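Local coordinates for type III secretion system effector protein ExoU (Pseudomonas fluorescens, PDB 4QMK), which probably acts as a patatin-like phospholipase delivered by type III secretion and targeted to the plasma membrane through a phosphatidylinositol 4,5-bisphosphate-binding domain, at residues K154-V163 with F636-W647. Sequence-based numbering, arbitrary orientation. Where two conformers were deposited one is given.
Sequences KLVRSLPGPV and FSSTTVEQAKAW
Pro-162 lies against the indole of Trp-647 in a CH-pi contact. Its CB sits over one face of the five-membered ring, 3.7 Å from the centroid and 30° off the ring normal. CB is offset toward the rim of the ring and comes within 3.4 Å of Trp-647 CE2. Trp-647 CG stands anti to its own carbonyl carbon (chi1 -74°), which brings the indole back to the 154-163 segment. Phe-576 of helix 555-585 meets the same indole edge-to-face.

At the other end, the ring of Phe-636 presents one face to Ser-158 CB, though the modelled spacing is too short to be trusted. Lys-154 CB approaches its edge, 4.1 Å from Phe-636 CD2. Ser-158 OG accepts a hydrogen bond from Trp-144 NE1 of the second subunit. Residues 154-163 border that subunit further along, with Val-163 on its Thr-172.

Between these two ends, Arg-157 and Thr-639 cross at about a right angle. Thr-639 OG1 lies 3.3 Å from Arg-157 CB, and Thr-639 CG2 packs against the same carbon at 3.6 Å. The arginine bends at chi3 (-77°) and carries its guanidinium away from residues 636-647, where NH1 hydrogen-bonds to Gln-256 OE1 and NH2 to Phe-251 O. Gln-643 CG packs close to Arg-157 O. Ala-646 CB meets Pro-160 O at 3.5 Å.

The arrangement is side-chain packing, with one CH-pi contact at Trp-647, of helix 639-646 and its flanks against the C-terminal end of helix 140-157 and the following loop. It joins the patatin-like phospholipase region to the C-terminal region of the ExoU toxin family.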
# COMPACT_ATOMS: atom_id res chain seq x y z
N LYS A 154 4.05 7.19 -21.28
CA LYS A 154 3.09 8.27 -21.34
C LYS A 154 2.40 8.50 -20.00
O LYS A 154 2.43 9.60 -19.42
CB LYS A 154 2.07 7.99 -22.42
CG LYS A 154 2.58 8.36 -23.78
CD LYS A 154 1.90 7.57 -24.88
CE LYS A 154 2.39 8.06 -26.24
NZ LYS A 154 2.08 7.09 -27.31
N LEU A 155 1.82 7.43 -19.47
CA LEU A 155 1.02 7.54 -18.29
C LEU A 155 1.77 8.21 -17.16
O LEU A 155 1.37 9.28 -16.68
CB LEU A 155 0.52 6.18 -17.87
CG LEU A 155 -0.61 5.60 -18.74
CD1 LEU A 155 -0.75 4.13 -18.43
CD2 LEU A 155 -1.94 6.30 -18.51
N VAL A 156 2.93 7.66 -16.83
CA VAL A 156 3.66 8.16 -15.65
C VAL A 156 4.19 9.59 -15.74
O VAL A 156 4.24 10.30 -14.72
CB VAL A 156 4.83 7.24 -15.28
CG1 VAL A 156 5.60 7.76 -14.08
CG2 VAL A 156 4.28 5.88 -14.94
N ARG A 157 4.57 10.00 -16.96
CA ARG A 157 5.16 11.32 -17.14
C ARG A 157 4.07 12.40 -17.21
O ARG A 157 4.36 13.54 -16.97
CB ARG A 157 6.11 11.36 -18.39
CG ARG A 157 7.43 10.63 -18.12
CD ARG A 157 8.55 10.90 -19.12
NE ARG A 157 8.35 10.17 -20.37
CZ ARG A 157 8.83 8.95 -20.64
NH1 ARG A 157 9.57 8.28 -19.76
NH2 ARG A 157 8.57 8.38 -21.82
N SER A 158 2.83 11.99 -17.48
CA SER A 158 1.71 12.92 -17.71
C SER A 158 0.80 13.18 -16.52
O SER A 158 -0.19 13.86 -16.67
CB SER A 158 0.81 12.31 -18.78
OG SER A 158 0.09 11.20 -18.26
N LEU A 159 1.11 12.62 -15.37
CA LEU A 159 0.23 12.74 -14.21
C LEU A 159 0.05 14.21 -13.65
O LEU A 159 1.01 14.97 -13.47
CB LEU A 159 0.72 11.78 -13.13
CG LEU A 159 0.78 10.30 -13.55
CD1 LEU A 159 1.25 9.46 -12.40
CD2 LEU A 159 -0.57 9.80 -14.00
N PRO A 160 -1.20 14.59 -13.37
CA PRO A 160 -1.41 15.93 -12.81
C PRO A 160 -0.59 16.13 -11.55
O PRO A 160 -0.08 17.22 -11.30
CB PRO A 160 -2.90 15.94 -12.49
CG PRO A 160 -3.31 14.49 -12.38
CD PRO A 160 -2.40 13.74 -13.31
N GLY A 161 -0.44 15.07 -10.77
CA GLY A 161 0.33 15.09 -9.56
C GLY A 161 1.36 13.97 -9.62
O GLY A 161 1.01 12.77 -9.64
N PRO A 162 2.64 14.36 -9.59
CA PRO A 162 3.72 13.45 -9.67
C PRO A 162 3.68 12.32 -8.61
O PRO A 162 3.33 12.55 -7.44
CB PRO A 162 4.90 14.31 -9.40
CG PRO A 162 4.40 15.36 -8.43
CD PRO A 162 3.05 15.66 -9.00
N VAL A 163 4.05 11.11 -9.04
CA VAL A 163 4.21 9.98 -8.17
C VAL A 163 5.72 9.89 -7.90
O VAL A 163 6.56 10.65 -8.46
CB VAL A 163 3.73 8.63 -8.82
CG1 VAL A 163 2.27 8.72 -9.29
CG2 VAL A 163 4.65 8.18 -9.98
N PHE A 636 0.54 13.18 -24.75
CA PHE A 636 1.72 13.30 -23.89
C PHE A 636 3.10 13.20 -24.58
O PHE A 636 3.93 12.36 -24.20
CB PHE A 636 1.62 12.33 -22.70
CG PHE A 636 0.28 12.34 -22.02
CD1 PHE A 636 -0.23 13.53 -21.49
CD2 PHE A 636 -0.49 11.18 -21.94
CE1 PHE A 636 -1.48 13.55 -20.87
CE2 PHE A 636 -1.74 11.19 -21.32
CZ PHE A 636 -2.23 12.38 -20.78
N SER A 637 3.32 14.08 -25.56
CA SER A 637 4.62 14.20 -26.26
C SER A 637 5.66 14.87 -25.33
O SER A 637 6.47 14.15 -24.75
CB SER A 637 4.46 14.96 -27.58
OG SER A 637 3.72 14.20 -28.53
N SER A 638 5.64 16.20 -25.19
CA SER A 638 6.51 16.94 -24.21
C SER A 638 5.93 17.04 -22.81
O SER A 638 5.45 18.13 -22.35
CB SER A 638 6.85 18.39 -24.62
OG SER A 638 7.05 19.28 -23.45
N THR A 639 6.05 15.97 -22.07
CA THR A 639 5.71 16.09 -20.69
C THR A 639 6.63 17.09 -19.92
O THR A 639 6.29 17.44 -18.84
CB THR A 639 5.66 14.71 -19.98
OG1 THR A 639 6.98 14.14 -19.92
CG2 THR A 639 4.67 13.74 -20.68
N THR A 640 7.75 17.59 -20.47
CA THR A 640 8.73 18.32 -19.64
C THR A 640 8.22 19.63 -19.02
O THR A 640 8.37 19.86 -17.81
CB THR A 640 10.07 18.60 -20.37
OG1 THR A 640 10.60 17.40 -20.93
CG2 THR A 640 11.13 19.16 -19.44
N VAL A 641 7.65 20.49 -19.85
CA VAL A 641 7.11 21.72 -19.37
C VAL A 641 5.95 21.43 -18.45
O VAL A 641 5.80 22.07 -17.43
CB VAL A 641 6.67 22.69 -20.54
CG1 VAL A 641 5.92 23.90 -20.02
CG2 VAL A 641 7.89 23.15 -21.33
N GLU A 642 5.12 20.48 -18.83
CA GLU A 642 3.95 20.11 -18.04
C GLU A 642 4.35 19.60 -16.66
O GLU A 642 3.79 20.01 -15.64
CB GLU A 642 3.12 19.08 -18.78
CG GLU A 642 2.44 19.68 -20.01
CD GLU A 642 1.56 20.82 -19.61
OE1 GLU A 642 0.66 20.54 -18.80
OE2 GLU A 642 1.80 21.98 -20.06
N GLN A 643 5.35 18.72 -16.63
CA GLN A 643 5.87 18.20 -15.36
C GLN A 643 6.50 19.34 -14.53
O GLN A 643 6.28 19.44 -13.32
CB GLN A 643 6.89 17.09 -15.63
CG GLN A 643 6.26 15.80 -16.14
CD GLN A 643 7.30 14.83 -16.66
OE1 GLN A 643 7.92 15.03 -17.73
NE2 GLN A 643 7.47 13.74 -15.95
N ALA A 644 7.23 20.23 -15.19
CA ALA A 644 7.85 21.36 -14.50
C ALA A 644 6.81 22.18 -13.78
O ALA A 644 7.06 22.61 -12.69
CB ALA A 644 8.63 22.22 -15.46
N LYS A 645 5.63 22.37 -14.37
CA LYS A 645 4.57 23.11 -13.69
C LYS A 645 3.98 22.28 -12.56
O LYS A 645 3.87 22.75 -11.44
CB LYS A 645 3.44 23.47 -14.64
CG LYS A 645 3.84 24.31 -15.82
CD LYS A 645 2.63 24.59 -16.70
CE LYS A 645 3.10 25.13 -18.03
NZ LYS A 645 1.97 25.54 -18.90
N ALA A 646 3.63 21.04 -12.85
CA ALA A 646 3.05 20.13 -11.87
C ALA A 646 3.90 19.92 -10.59
O ALA A 646 3.36 19.57 -9.56
CB ALA A 646 2.83 18.76 -12.51
N TRP A 647 5.21 20.08 -10.68
CA TRP A 647 6.05 19.91 -9.50
C TRP A 647 6.27 21.20 -8.71
O TRP A 647 6.92 21.17 -7.70
CB TRP A 647 7.39 19.30 -9.88
CG TRP A 647 7.41 17.79 -10.23
CD1 TRP A 647 6.89 17.20 -11.34
CD2 TRP A 647 8.12 16.75 -9.52
NE1 TRP A 647 7.15 15.83 -11.33
CE2 TRP A 647 7.92 15.54 -10.23
CE3 TRP A 647 8.86 16.72 -8.33
CZ2 TRP A 647 8.44 14.33 -9.81
CZ3 TRP A 647 9.36 15.50 -7.89
CH2 TRP A 647 9.15 14.33 -8.62